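Local structure of Abbfa_003403 (Acinetobacter baumannii, 4ZXH) at residues A[1079-1082]-A[1083-1087]; A[691-694]-A[695-699]; A[106-109]-A[110-114]; A[177-180]-A[181-184]. The protein is a four-domain nonribosomal peptide synthetase whose condensation, adenylation, carrier and thioesterase domains probably act together in assembling and releasing a peptide-type product. All coordinates share one frame; numbering follows the deposited sequence.

In the fold
Four short helical segments are compared here, each a contact between near neighbours in sequence. None touches another, the nearest approach being about 24 Å between atoms of interactions 3 and 4, which share the condensation domain. Interactions 1, 3 and 4 are partly buried, whereas interaction 2 lies at the surface. Chemistry follows place. Interaction 3, within a regular helix, has strong backbone bonds and a leucine-valine face toward a sheet. Interaction 4, at a helix start, adds a phenylalanine ring against the next valine. Interaction 1, where thioesterase meets carrier domain, is marked by a glutamate shared between arginine and histidine, and interaction 2, in the adenylation domain, combines weak helical bonds with an amide standing over a guanidinium face.

Interaction 1 of 4, residues A[1079-1082]-A[1083-1087]; sequences CYME and LSRHL
The carboxylate oxygen E1082 OE1 is gripped by two arginines: R1085 NH1 forms a salt bridge to it at 2.9 Å, and R994 NE supplies a second. The R1085 nitrogen meets this oxygen from well above the carboxylate plane, and the two side chains run at about a right angle. The other oxygen, OE2, accepts a hydrogen bond from H1086 NE2 at 2.6 Å, on its anti side. E1082 can serve both neighbours because CG stands opposite the backbone N (chi1 -178°) and the chain then bends at chi2, curling the carboxylate back alongside the next turn. Such pairing should favour the charged form of the glutamate.

One turn of backbone adds further bonds. S1084 N donates to Y1080 O at 2.9 Å, while the S1084 hydroxyl reaches M1081 O at 2.9 Å, in the carbonyl plane and on a lone pair. M1081 CB lies 3.9 Å from R1085 NH2, whose charge is also paired with E987.

Helix 1081-1086 links strands 1067-1070 and 1093-1096 in a beta-alpha-beta unit. M1081 packs on carrier-domain helix 977-990, E1082 and L1083 lie against helix 1303-1316, and S1084 touches L1093.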
ATOM      1  N   CYS A1079     -33.243   6.052 -17.561  1.00 24.75           N
ATOM      2  CA  CYS A1079     -33.448   6.500 -18.943  1.00 13.40           C
ATOM      3  C   CYS A1079     -33.390   8.018 -19.150  1.00 16.25           C
ATOM      4  O   CYS A1079     -33.410   8.454 -20.303  1.00 27.17           O
ATOM      5  CB  CYS A1079     -34.812   6.003 -19.438  1.00 14.97           C
ATOM      6  SG  CYS A1079     -36.217   6.673 -18.379  1.00 34.47           S
ATOM      7  N   TYR A1080     -33.372   8.815 -18.063  1.00 14.19           N
ATOM      8  CA  TYR A1080     -33.321  10.290 -18.156  1.00 14.86           C
ATOM      9  C   TYR A1080     -31.907  10.830 -17.979  1.00 16.69           C
ATOM     10  O   TYR A1080     -31.667  12.001 -18.243  1.00 28.94           O
ATOM     11  CB  TYR A1080     -34.252  10.958 -17.116  1.00 15.44           C
ATOM     12  CG  TYR A1080     -35.670  10.515 -17.279  1.00 19.62           C
ATOM     13  CD1 TYR A1080     -36.344  10.743 -18.474  1.00 25.06           C
ATOM     14  CD2 TYR A1080     -36.332   9.816 -16.275  1.00 26.86           C
ATOM     15  CE1 TYR A1080     -37.626  10.307 -18.670  1.00 15.65           C
ATOM     16  CE2 TYR A1080     -37.637   9.380 -16.461  1.00 26.25           C
ATOM     17  CZ  TYR A1080     -38.270   9.626 -17.669  1.00 20.96           C
ATOM     18  OH  TYR A1080     -39.553   9.194 -17.892  1.00 24.16           O
ATOM     19  N   MET A1081     -30.968   9.999 -17.519  1.00 17.66           N
ATOM     20  CA  MET A1081     -29.603  10.478 -17.343  1.00 20.11           C
ATOM     21  C   MET A1081     -29.021  10.996 -18.656  1.00 18.03           C
ATOM     22  O   MET A1081     -28.603  12.142 -18.736  1.00 25.73           O
ATOM     23  CB  MET A1081     -28.698   9.402 -16.769  1.00 15.01           C
ATOM     24  CG  MET A1081     -29.192   8.824 -15.473  1.00 14.92           C
ATOM     25  SD  MET A1081     -28.018   7.624 -14.768  1.00 29.87           S
ATOM     26  CE  MET A1081     -26.948   8.801 -13.927  1.00 25.41           C
ATOM     27  N   GLU A1082     -29.018  10.176 -19.694  1.00 24.93           N
ATOM     28  CA  GLU A1082     -28.385  10.607 -20.932  1.00 25.20           C
ATOM     29  C   GLU A1082     -29.117  11.838 -21.486  1.00 29.66           C
ATOM     30  O   GLU A1082     -28.467  12.791 -21.929  1.00 31.04           O
ATOM     31  CB  GLU A1082     -28.334   9.469 -21.955  1.00 15.41           C
ATOM     32  CG  GLU A1082     -27.640   9.819 -23.261  1.00 16.18           C
ATOM     33  CD  GLU A1082     -26.127  10.187 -23.115  1.00 39.30           C
ATOM     34  OE1 GLU A1082     -25.394   9.606 -22.280  1.00 29.66           O
ATOM     35  OE2 GLU A1082     -25.668  11.083 -23.850  1.00 37.09           O
ATOM     36  N   LEU A1083     -30.449  11.843 -21.417  1.00 28.16           N
ATOM     37  CA  LEU A1083     -31.234  13.006 -21.842  1.00 16.79           C
ATOM     38  C   LEU A1083     -30.814  14.283 -21.114  1.00 23.89           C
ATOM     39  O   LEU A1083     -30.699  15.349 -21.728  1.00 24.78           O
ATOM     40  CB  LEU A1083     -32.723  12.772 -21.617  1.00 16.52           C
ATOM     41  CG  LEU A1083     -33.638  13.982 -21.826  1.00 23.93           C
ATOM     42  CD1 LEU A1083     -33.807  14.337 -23.307  1.00 18.15           C
ATOM     43  CD2 LEU A1083     -34.979  13.754 -21.148  1.00 17.36           C
ATOM     44  N   SER A1084     -30.571  14.165 -19.809  1.00 19.56           N
ATOM     45  CA  SER A1084     -30.229  15.311 -18.985  1.00 24.46           C
ATOM     46  C   SER A1084     -28.883  15.923 -19.413  1.00 30.51           C
ATOM     47  O   SER A1084     -28.662  17.122 -19.235  1.00 30.13           O
ATOM     48  CB  SER A1084     -30.186  14.912 -17.516  1.00 25.68           C
ATOM     49  OG  SER A1084     -28.876  14.508 -17.139  1.00 45.97           O
ATOM     50  N   ARG A1085     -27.998  15.108 -19.989  1.00 24.61           N
ATOM     51  CA  ARG A1085     -26.665  15.586 -20.350  1.00 24.04           C
ATOM     52  C   ARG A1085     -26.727  16.554 -21.526  1.00 28.28           C
ATOM     53  O   ARG A1085     -25.812  17.324 -21.736  1.00 36.10           O
ATOM     54  CB  ARG A1085     -25.727  14.408 -20.662  1.00 18.97           C
ATOM     55  CG  ARG A1085     -25.580  13.435 -19.480  1.00 18.17           C
ATOM     56  CD  ARG A1085     -24.569  12.337 -19.689  1.00 17.95           C
ATOM     57  NE  ARG A1085     -24.466  11.497 -18.487  1.00 27.88           N
ATOM     58  CZ  ARG A1085     -24.927  10.244 -18.376  1.00 28.55           C
ATOM     59  NH1 ARG A1085     -25.534   9.648 -19.391  1.00 21.19           N
ATOM     60  NH2 ARG A1085     -24.786   9.578 -17.239  1.00 39.19           N
ATOM     61  N   HIS A1086     -27.829  16.552 -22.265  1.00 27.75           N
ATOM     62  CA  HIS A1086     -27.928  17.413 -23.437  1.00 23.55           C
ATOM     63  C   HIS A1086     -28.981  18.489 -23.319  1.00 27.81           C
ATOM     64  O   HIS A1086     -29.130  19.301 -24.230  1.00 26.93           O
ATOM     65  CB  HIS A1086     -28.209  16.567 -24.678  1.00 31.33           C
ATOM     66  CG  HIS A1086     -27.288  15.401 -24.812  1.00 33.13           C
ATOM     67  ND1 HIS A1086     -25.984  15.533 -25.235  1.00 33.28           N
ATOM     68  CD2 HIS A1086     -27.465  14.090 -24.530  1.00 29.25           C
ATOM     69  CE1 HIS A1086     -25.399  14.348 -25.221  1.00 30.73           C
ATOM     70  NE2 HIS A1086     -26.277  13.457 -24.799  1.00 30.19           N
ATOM     71  N   LEU A1087     -29.730  18.490 -22.216  1.00 31.90           N
ATOM     72  CA  LEU A1087     -30.652  19.586 -21.965  1.00 26.56           C
ATOM     73  C   LEU A1087     -29.870  20.830 -21.537  1.00 28.48           C
ATOM     74  O   LEU A1087     -28.765  20.749 -20.988  1.00 35.55           O
ATOM     75  CB  LEU A1087     -31.704  19.206 -20.924  1.00 22.35           C
ATOM     76  CG  LEU A1087     -32.890  18.393 -21.480  1.00 30.17           C
ATOM     77  CD1 LEU A1087     -33.842  17.900 -20.386  1.00 23.20           C
ATOM     78  CD2 LEU A1087     -33.671  19.156 -22.529  1.00 22.69           C
TER

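Interaction 2 of 4, residues A[691-694]-A[695-699]; sequences CPRE and VSQDG
Apolar contact brings C691 and P692 onto V695. The thiol sulfur C691 SG sits 3.9 Å from V695 CB, and the proline ring lies alongside the valine, P692 CG being 4.0 Å from V695 CG2. With CG2 opposite its own carbonyl carbon, V695 presents this methyl to the ring and the other methyl, CG1, to the sulfur.

Hydrogen bonding is short-range and mostly slack. P692 O accepts V695 N at 3.2 Å from above the carbonyl plane, and S696 N adds a weak bond to the same oxygen. R693 O is better supplied in number than in strength: the hydroxyl S696 OG donates to it at 3.1 Å, while S696 N and Q697 N contribute weak bonds, as expected of a single loosely wound turn.

A flat-group contact makes the third kind. The Q697 amide stands steeply (67°) over one face of the R693 guanidinium, OE1 above its centre and NE2 3.5 Å from R693 NE, two donors that form no bond.

This short helix follows strand 687-690, with C691 still bonded through its backbone to A665 of strand 662-665. D698 takes the N-cap position of helix 699-709, on which V695 rests at Q701 and Y705.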
ATOM      1  N   CYS A 691      16.091 -40.777  -1.043  1.00 44.88           N
ATOM      2  CA  CYS A 691      14.688 -40.727  -1.429  1.00 40.63           C
ATOM      3  C   CYS A 691      14.501 -40.809  -2.936  1.00 43.93           C
ATOM      4  O   CYS A 691      15.010 -39.961  -3.673  1.00 45.94           O
ATOM      5  CB  CYS A 691      14.045 -39.444  -0.906  1.00 34.69           C
ATOM      6  SG  CYS A 691      12.280 -39.377  -1.205  1.00 47.87           S
ATOM      7  N   PRO A 692      13.755 -41.821  -3.401  1.00 48.55           N
ATOM      8  CA  PRO A 692      13.496 -41.936  -4.840  1.00 49.24           C
ATOM      9  C   PRO A 692      12.820 -40.673  -5.345  1.00 52.90           C
ATOM     10  O   PRO A 692      12.103 -39.990  -4.614  1.00 59.99           O
ATOM     11  CB  PRO A 692      12.567 -43.147  -4.951  1.00 42.57           C
ATOM     12  CG  PRO A 692      12.691 -43.855  -3.645  1.00 49.36           C
ATOM     13  CD  PRO A 692      13.003 -42.817  -2.623  1.00 52.16           C
ATOM     14  N   ARG A 693      13.070 -40.355  -6.598  1.00 50.99           N
ATOM     15  CA  ARG A 693      12.669 -39.075  -7.123  1.00 49.59           C
ATOM     16  C   ARG A 693      11.160 -38.993  -7.230  1.00 58.04           C
ATOM     17  O   ARG A 693      10.576 -37.937  -6.997  1.00 64.15           O
ATOM     18  CB  ARG A 693      13.332 -38.849  -8.470  1.00 52.13           C
ATOM     19  CG  ARG A 693      12.969 -37.574  -9.119  1.00 57.13           C
ATOM     20  CD  ARG A 693      13.672 -37.478 -10.437  1.00 67.39           C
ATOM     21  NE  ARG A 693      13.254 -36.293 -11.176  1.00 80.34           N
ATOM     22  CZ  ARG A 693      12.318 -36.300 -12.118  1.00 87.27           C
ATOM     23  NH1 ARG A 693      11.704 -37.439 -12.435  1.00 85.84           N
ATOM     24  NH2 ARG A 693      11.998 -35.168 -12.739  1.00 89.17           N
ATOM     25  N   GLU A 694      10.521 -40.112  -7.554  1.00 60.76           N
ATOM     26  CA  GLU A 694       9.066 -40.107  -7.697  1.00 65.76           C
ATOM     27  C   GLU A 694       8.372 -39.833  -6.368  1.00 65.80           C
ATOM     28  O   GLU A 694       7.264 -39.314  -6.342  1.00 71.69           O
ATOM     29  CB  GLU A 694       8.562 -41.428  -8.292  1.00 77.77           C
ATOM     30  CG  GLU A 694       8.653 -41.488  -9.819  1.00 92.30           C
ATOM     31  CD  GLU A 694       8.512 -42.899 -10.382  1.00108.61           C
ATOM     32  OE1 GLU A 694       8.336 -43.853  -9.592  1.00118.51           O
ATOM     33  OE2 GLU A 694       8.575 -43.051 -11.624  1.00108.91           O
ATOM     34  N   VAL A 695       9.026 -40.172  -5.266  1.00 63.17           N
ATOM     35  CA  VAL A 695       8.434 -39.981  -3.951  1.00 59.75           C
ATOM     36  C   VAL A 695       8.529 -38.511  -3.521  1.00 63.40           C
ATOM     37  O   VAL A 695       7.599 -37.974  -2.913  1.00 64.32           O
ATOM     38  CB  VAL A 695       9.111 -40.898  -2.895  1.00 43.45           C
ATOM     39  CG1 VAL A 695       8.542 -40.669  -1.515  1.00 47.32           C
ATOM     40  CG2 VAL A 695       8.954 -42.341  -3.275  1.00 46.49           C
ATOM     41  N   SER A 696       9.638 -37.852  -3.857  1.00 64.22           N
ATOM     42  CA  SER A 696       9.879 -36.473  -3.409  1.00 62.27           C
ATOM     43  C   SER A 696       9.138 -35.424  -4.232  1.00 57.35           C
ATOM     44  O   SER A 696       9.185 -34.235  -3.915  1.00 62.63           O
ATOM     45  CB  SER A 696      11.378 -36.158  -3.425  1.00 63.17           C
ATOM     46  OG  SER A 696      11.932 -36.345  -4.714  1.00 66.96           O
ATOM     47  N   GLN A 697       8.459 -35.857  -5.288  1.00 52.78           N
ATOM     48  CA  GLN A 697       7.705 -34.936  -6.124  1.00 53.72           C
ATOM     49  C   GLN A 697       6.203 -35.165  -5.983  1.00 59.41           C
ATOM     50  O   GLN A 697       5.396 -34.592  -6.714  1.00 60.37           O
ATOM     51  CB  GLN A 697       8.136 -35.078  -7.576  1.00 58.84           C
ATOM     52  CG  GLN A 697       9.579 -34.681  -7.792  1.00 73.63           C
ATOM     53  CD  GLN A 697       9.977 -34.728  -9.246  1.00 82.13           C
ATOM     54  OE1 GLN A 697       9.272 -35.323 -10.070  1.00 84.35           O
ATOM     55  NE2 GLN A 697      11.115 -34.107  -9.576  1.00 80.00           N
ATOM     56  N   ASP A 698       5.839 -36.015  -5.032  1.00 57.65           N
ATOM     57  CA  ASP A 698       4.447 -36.276  -4.727  1.00 60.12           C
ATOM     58  C   ASP A 698       4.231 -36.076  -3.222  1.00 61.68           C
ATOM     59  O   ASP A 698       4.781 -36.813  -2.402  1.00 63.81           O
ATOM     60  CB  ASP A 698       4.063 -37.689  -5.172  1.00 65.28           C
ATOM     61  CG  ASP A 698       2.570 -37.905  -5.198  1.00 78.43           C
ATOM     62  OD1 ASP A 698       1.831 -37.054  -4.647  1.00 80.11           O
ATOM     63  OD2 ASP A 698       2.134 -38.924  -5.781  1.00 86.53           O
ATOM     64  N   GLY A 699       3.446 -35.065  -2.865  1.00 60.29           N
ATOM     65  CA  GLY A 699       3.235 -34.720  -1.470  1.00 65.17           C
ATOM     66  C   GLY A 699       2.737 -35.861  -0.597  1.00 70.52           C
ATOM     67  O   GLY A 699       3.281 -36.114   0.480  1.00 68.03           O
TER

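Interaction 3 of 4, residues A[106-109]-A[110-114]; sequences DLTQ and LVEQD
D106 joins the next turn through its backbone: its carbonyl oxygen O accepts L110 N at 2.8 Å, nearly along the C=O axis. This is the i to i+4 bond that defines an alpha-helix, and each residue that follows repeats it.

L107 O takes V111 N at 3.1 Å, with an almost straight N-H...O angle of 175°. Its side chain adds apolar contact. With chi1 at -176° the L107 branch is turned from its own N and sent along the helix, so that L107 CD1 comes within 4.2 Å of V111 CG2 and, more loosely, 4.4 Å from L110 CD2.

T108 O receives E112 N at 2.9 Å. The threonine and glutamate side chains run alongside each other from neighbouring turns, and it is the methyl of T108 rather than its hydroxyl that meets the carboxylate, with T108 CG2 3.7 Å from E112 CD. The carboxylate oxygen OE2 has its polar partner elsewhere, in the backbone N-H of R395.

Q109 O completes the set by accepting Q113 N at 2.8 Å.

Helix 104-115 is the crossover between strands 94-98 and 127-135 in the condensation domain. L107 packs on C134 and V140, V111 on Y132 and A142, and L110 on Y132, so the aliphatic face lies against neighbouring strands of the sheet, while E112 turns to the loop at V394 and R395.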
ATOM      1  N   ASP A 106       6.769   8.509  34.746  1.00 43.28           N
ATOM      2  CA  ASP A 106       5.351   8.233  34.540  1.00 36.69           C
ATOM      3  C   ASP A 106       4.519   9.490  34.318  1.00 37.50           C
ATOM      4  O   ASP A 106       3.617   9.500  33.469  1.00 41.02           O
ATOM      5  CB  ASP A 106       4.792   7.463  35.730  1.00 42.98           C
ATOM      6  CG  ASP A 106       5.460   6.106  35.920  1.00 54.36           C
ATOM      7  OD1 ASP A 106       5.885   5.501  34.909  1.00 55.54           O
ATOM      8  OD2 ASP A 106       5.553   5.652  37.085  1.00 60.07           O
ATOM      9  N   LEU A 107       4.819  10.549  35.070  1.00 35.96           N
ATOM     10  CA  LEU A 107       4.093  11.802  34.920  1.00 33.23           C
ATOM     11  C   LEU A 107       4.256  12.353  33.510  1.00 35.64           C
ATOM     12  O   LEU A 107       3.278  12.802  32.908  1.00 37.06           O
ATOM     13  CB  LEU A 107       4.548  12.842  35.953  1.00 34.59           C
ATOM     14  CG  LEU A 107       3.751  14.160  35.925  1.00 32.70           C
ATOM     15  CD1 LEU A 107       2.246  13.887  35.947  1.00 33.46           C
ATOM     16  CD2 LEU A 107       4.127  15.085  37.057  1.00 28.77           C
ATOM     17  N   THR A 108       5.476  12.312  32.978  1.00 27.06           N
ATOM     18  CA  THR A 108       5.689  12.746  31.604  1.00 33.90           C
ATOM     19  C   THR A 108       4.806  11.932  30.675  1.00 31.80           C
ATOM     20  O   THR A 108       4.135  12.485  29.799  1.00 32.90           O
ATOM     21  CB  THR A 108       7.153  12.609  31.146  1.00 36.08           C
ATOM     22  OG1 THR A 108       7.980  13.468  31.930  1.00 40.20           O
ATOM     23  CG2 THR A 108       7.290  13.033  29.703  1.00 25.15           C
ATOM     24  N   GLN A 109       4.788  10.620  30.878  1.00 35.15           N
ATOM     25  CA  GLN A 109       4.062   9.747  29.967  1.00 35.03           C
ATOM     26  C   GLN A 109       2.572  10.063  30.042  1.00 33.92           C
ATOM     27  O   GLN A 109       1.899  10.172  29.012  1.00 33.80           O
ATOM     28  CB  GLN A 109       4.327   8.265  30.259  1.00 32.82           C
ATOM     29  CG  GLN A 109       3.648   7.369  29.208  1.00 55.96           C
ATOM     30  CD  GLN A 109       3.973   5.877  29.308  1.00 65.90           C
ATOM     31  OE1 GLN A 109       4.850   5.450  30.065  1.00 71.36           O
ATOM     32  NE2 GLN A 109       3.237   5.076  28.543  1.00 67.46           N
ATOM     33  N   LEU A 110       2.077  10.254  31.265  1.00 31.02           N
ATOM     34  CA  LEU A 110       0.680  10.607  31.487  1.00 29.16           C
ATOM     35  C   LEU A 110       0.261  11.842  30.692  1.00 34.27           C
ATOM     36  O   LEU A 110      -0.731  11.817  29.953  1.00 32.77           O
ATOM     37  CB  LEU A 110       0.431  10.841  32.976  1.00 29.51           C
ATOM     38  CG  LEU A 110      -1.006  11.202  33.355  1.00 32.93           C
ATOM     39  CD1 LEU A 110      -1.971  10.136  32.829  1.00 27.40           C
ATOM     40  CD2 LEU A 110      -1.155  11.383  34.866  1.00 28.24           C
ATOM     41  N   VAL A 111       1.022  12.917  30.855  1.00 24.09           N
ATOM     42  CA  VAL A 111       0.766  14.165  30.156  1.00 22.98           C
ATOM     43  C   VAL A 111       0.859  13.979  28.640  1.00 28.97           C
ATOM     44  O   VAL A 111       0.072  14.545  27.893  1.00 28.39           O
ATOM     45  CB  VAL A 111       1.760  15.296  30.637  1.00 36.87           C
ATOM     46  CG1 VAL A 111       1.607  16.582  29.809  1.00 29.04           C
ATOM     47  CG2 VAL A 111       1.567  15.605  32.141  1.00 23.84           C
ATOM     48  N   GLU A 112       1.810  13.181  28.169  1.00 25.43           N
ATOM     49  CA  GLU A 112       1.855  12.901  26.737  1.00 28.21           C
ATOM     50  C   GLU A 112       0.565  12.196  26.301  1.00 27.84           C
ATOM     51  O   GLU A 112      -0.087  12.646  25.361  1.00 30.57           O
ATOM     52  CB  GLU A 112       3.103  12.087  26.370  1.00 24.00           C
ATOM     53  CG  GLU A 112       4.379  12.967  26.304  1.00 53.20           C
ATOM     54  CD  GLU A 112       5.698  12.195  26.469  1.00 53.83           C
ATOM     55  OE1 GLU A 112       5.656  10.953  26.646  1.00 57.15           O
ATOM     56  OE2 GLU A 112       6.780  12.840  26.429  1.00 49.04           O
ATOM     57  N   GLN A 113       0.155  11.134  26.999  1.00 25.10           N
ATOM     58  CA  GLN A 113      -1.058  10.437  26.583  0.50 26.91           C
ATOM     59  C   GLN A 113      -2.305  11.320  26.735  1.00 27.49           C
ATOM     60  O   GLN A 113      -3.161  11.303  25.858  1.00 31.73           O
ATOM     61  CB  GLN A 113      -1.218   9.118  27.342  0.50 28.54           C
ATOM     62  CG  GLN A 113      -1.630   7.925  26.458  0.50 31.60           C
ATOM     63  CD  GLN A 113      -0.607   7.554  25.362  0.50 33.57           C
ATOM     64  OE1 GLN A 113       0.459   8.174  25.220  0.50 27.62           O
ATOM     65  NE2 GLN A 113      -0.940   6.523  24.586  0.50 25.01           N
ATOM     66  N   ASP A 114      -2.393  12.123  27.790  1.00 34.21           N
ATOM     67  CA  ASP A 114      -3.546  13.013  27.959  1.00 31.98           C
ATOM     68  C   ASP A 114      -3.684  14.056  26.850  1.00 33.95           C
ATOM     69  O   ASP A 114      -4.778  14.276  26.331  1.00 38.16           O
ATOM     70  CB  ASP A 114      -3.478  13.726  29.304  1.00 36.21           C
ATOM     71  CG  ASP A 114      -3.986  12.871  30.442  1.00 38.59           C
ATOM     72  OD1 ASP A 114      -4.249  11.674  30.201  1.00 26.78           O
ATOM     73  OD2 ASP A 114      -4.137  13.411  31.568  1.00 47.72           O
TER

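Interaction 4 of 4, residues A[177-180]-A[181-184]; sequences GIEF and VQYA
F180 CB begins a path that folds back over the residue next in the chain, starting beside the peptide bond to V181; the real contact comes with the ring. Its first torsion puts CG between the backbone N and the carbonyl carbon (chi1 68°), a crowded placement that lays the ring over the backbone of V181, whose N sits over one ring face. Further out, CD2 passes from that nitrogen to the valine methyl, F180 CE2 meets V181 CG2 at 3.5 Å, and CZ at the tip finds the same methyl at 3.7 Å. The methyl makes a CH-pi contact, with CG2 3.8 Å from the ring centroid and 26° off the normal. The carbonyl carbon of G177 lies at the ring edge, in its plane.

All this happens in the first turn of helix 179-187 in the condensation domain, where the chain passes from loop into alpha-helix. N176 OD1 accepts the backbone N-H groups of both I178 and E179 at this start, and the regular i to i+4 bonds then take over: Y183 N donates to E179 O at 3.1 Å, almost straight, and A184 N to F180 O at 3.0 Å.

On another side of the helix, E179 bends at chi2 toward Q182, their carboxylate and amide planes 45° apart; E179 OE1 and Q182 OE1, 3.5 Å from each other, are both acceptors and make no hydrogen bond as modelled. Y183 sets off with CB 3.5 Å from F180 O, and its ring then reaches outside the turn, edge-to-face with F297, its hydroxyl bonded to E22. F180 also touches L70 and Q84, and V181 packs on I86 of strand 81-87.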
ATOM      1  N   GLY A 177      -7.104  39.086  17.813  1.00 36.20           N
ATOM      2  CA  GLY A 177      -7.734  37.773  17.820  1.00 29.56           C
ATOM      3  C   GLY A 177      -8.981  37.746  16.948  1.00 49.86           C
ATOM      4  O   GLY A 177      -9.795  36.836  17.094  1.00 29.78           O
ATOM      5  N   ILE A 178      -9.134  38.740  16.059  1.00 31.75           N
ATOM      6  CA  ILE A 178     -10.281  38.817  15.151  1.00 32.78           C
ATOM      7  C   ILE A 178      -9.892  38.949  13.653  1.00 48.43           C
ATOM      8  O   ILE A 178     -10.728  38.772  12.757  1.00 39.11           O
ATOM      9  CB  ILE A 178     -11.210  40.001  15.536  1.00 40.42           C
ATOM     10  CG1 ILE A 178     -12.572  39.897  14.834  1.00 40.11           C
ATOM     11  CG2 ILE A 178     -10.557  41.309  15.211  1.00 36.19           C
ATOM     12  CD1 ILE A 178     -13.316  38.576  15.092  1.00 38.03           C
ATOM     13  N   GLU A 179      -8.625  39.242  13.375  1.00 41.61           N
ATOM     14  CA  GLU A 179      -8.191  39.447  11.994  1.00 36.24           C
ATOM     15  C   GLU A 179      -8.252  38.167  11.132  1.00 39.68           C
ATOM     16  O   GLU A 179      -8.502  38.247   9.937  1.00 42.37           O
ATOM     17  CB  GLU A 179      -6.772  40.021  11.972  1.00 33.90           C
ATOM     18  CG  GLU A 179      -6.213  40.248  10.561  1.00 49.22           C
ATOM     19  CD  GLU A 179      -6.812  41.466   9.855  1.00 70.07           C
ATOM     20  OE1 GLU A 179      -7.417  42.336  10.539  1.00 65.08           O
ATOM     21  OE2 GLU A 179      -6.669  41.547   8.607  1.00 81.64           O
ATOM     22  N   PHE A 180      -8.028  36.997  11.732  1.00 35.70           N
ATOM     23  CA  PHE A 180      -8.017  35.725  10.985  1.00 37.16           C
ATOM     24  C   PHE A 180      -9.249  35.548  10.099  1.00 41.51           C
ATOM     25  O   PHE A 180      -9.194  34.958   9.028  1.00 52.45           O
ATOM     26  CB  PHE A 180      -7.917  34.525  11.948  1.00 29.10           C
ATOM     27  CG  PHE A 180      -9.148  34.326  12.804  1.00 42.08           C
ATOM     28  CD1 PHE A 180      -9.409  35.170  13.893  1.00 49.59           C
ATOM     29  CD2 PHE A 180     -10.055  33.306  12.519  1.00 38.38           C
ATOM     30  CE1 PHE A 180     -10.546  34.987  14.685  1.00 40.43           C
ATOM     31  CE2 PHE A 180     -11.191  33.119  13.303  1.00 36.55           C
ATOM     32  CZ  PHE A 180     -11.438  33.961  14.390  1.00 36.09           C
ATOM     33  N   VAL A 181     -10.363  36.059  10.576  1.00 43.25           N
ATOM     34  CA  VAL A 181     -11.613  35.989   9.861  1.00 49.26           C
ATOM     35  C   VAL A 181     -11.602  36.851   8.600  1.00 47.54           C
ATOM     36  O   VAL A 181     -12.019  36.392   7.538  1.00 47.63           O
ATOM     37  CB  VAL A 181     -12.765  36.395  10.797  1.00 53.13           C
ATOM     38  CG1 VAL A 181     -13.850  37.144  10.050  1.00 54.36           C
ATOM     39  CG2 VAL A 181     -13.317  35.142  11.485  1.00 47.79           C
ATOM     40  N   GLN A 182     -11.128  38.090   8.707  1.00 44.35           N
ATOM     41  CA  GLN A 182     -11.057  38.953   7.537  1.00 48.25           C
ATOM     42  C   GLN A 182     -10.145  38.310   6.494  1.00 46.63           C
ATOM     43  O   GLN A 182     -10.494  38.230   5.319  1.00 52.21           O
ATOM     44  CB  GLN A 182     -10.561  40.352   7.906  1.00 56.16           C
ATOM     45  CG  GLN A 182     -10.793  41.375   6.800  1.00 76.26           C
ATOM     46  CD  GLN A 182     -10.453  42.799   7.221  1.00 90.38           C
ATOM     47  OE1 GLN A 182     -10.064  43.050   8.366  1.00 94.02           O
ATOM     48  NE2 GLN A 182     -10.614  43.744   6.293  1.00 89.70           N
ATOM     49  N   TYR A 183      -8.991  37.827   6.943  1.00 42.30           N
ATOM     50  CA  TYR A 183      -8.052  37.122   6.082  1.00 33.95           C
ATOM     51  C   TYR A 183      -8.723  35.983   5.313  1.00 42.64           C
ATOM     52  O   TYR A 183      -8.634  35.915   4.085  1.00 45.28           O
ATOM     53  CB  TYR A 183      -6.893  36.577   6.909  1.00 32.24           C
ATOM     54  CG  TYR A 183      -5.816  35.880   6.104  1.00 43.88           C
ATOM     55  CD1 TYR A 183      -4.794  36.610   5.501  1.00 42.02           C
ATOM     56  CD2 TYR A 183      -5.803  34.492   5.961  1.00 41.63           C
ATOM     57  CE1 TYR A 183      -3.797  35.986   4.761  1.00 39.26           C
ATOM     58  CE2 TYR A 183      -4.804  33.854   5.226  1.00 43.85           C
ATOM     59  CZ  TYR A 183      -3.800  34.616   4.626  1.00 44.48           C
ATOM     60  OH  TYR A 183      -2.793  34.016   3.895  1.00 49.36           O
ATOM     61  N   ALA A 184      -9.397  35.092   6.037  1.00 37.92           N
ATOM     62  CA  ALA A 184     -10.061  33.952   5.414  1.00 39.28           C
ATOM     63  C   ALA A 184     -11.158  34.399   4.446  1.00 41.68           C
ATOM     64  O   ALA A 184     -11.268  33.878   3.335  1.00 45.14           O
ATOM     65  CB  ALA A 184     -10.636  33.028   6.470  1.00 30.78           C
TER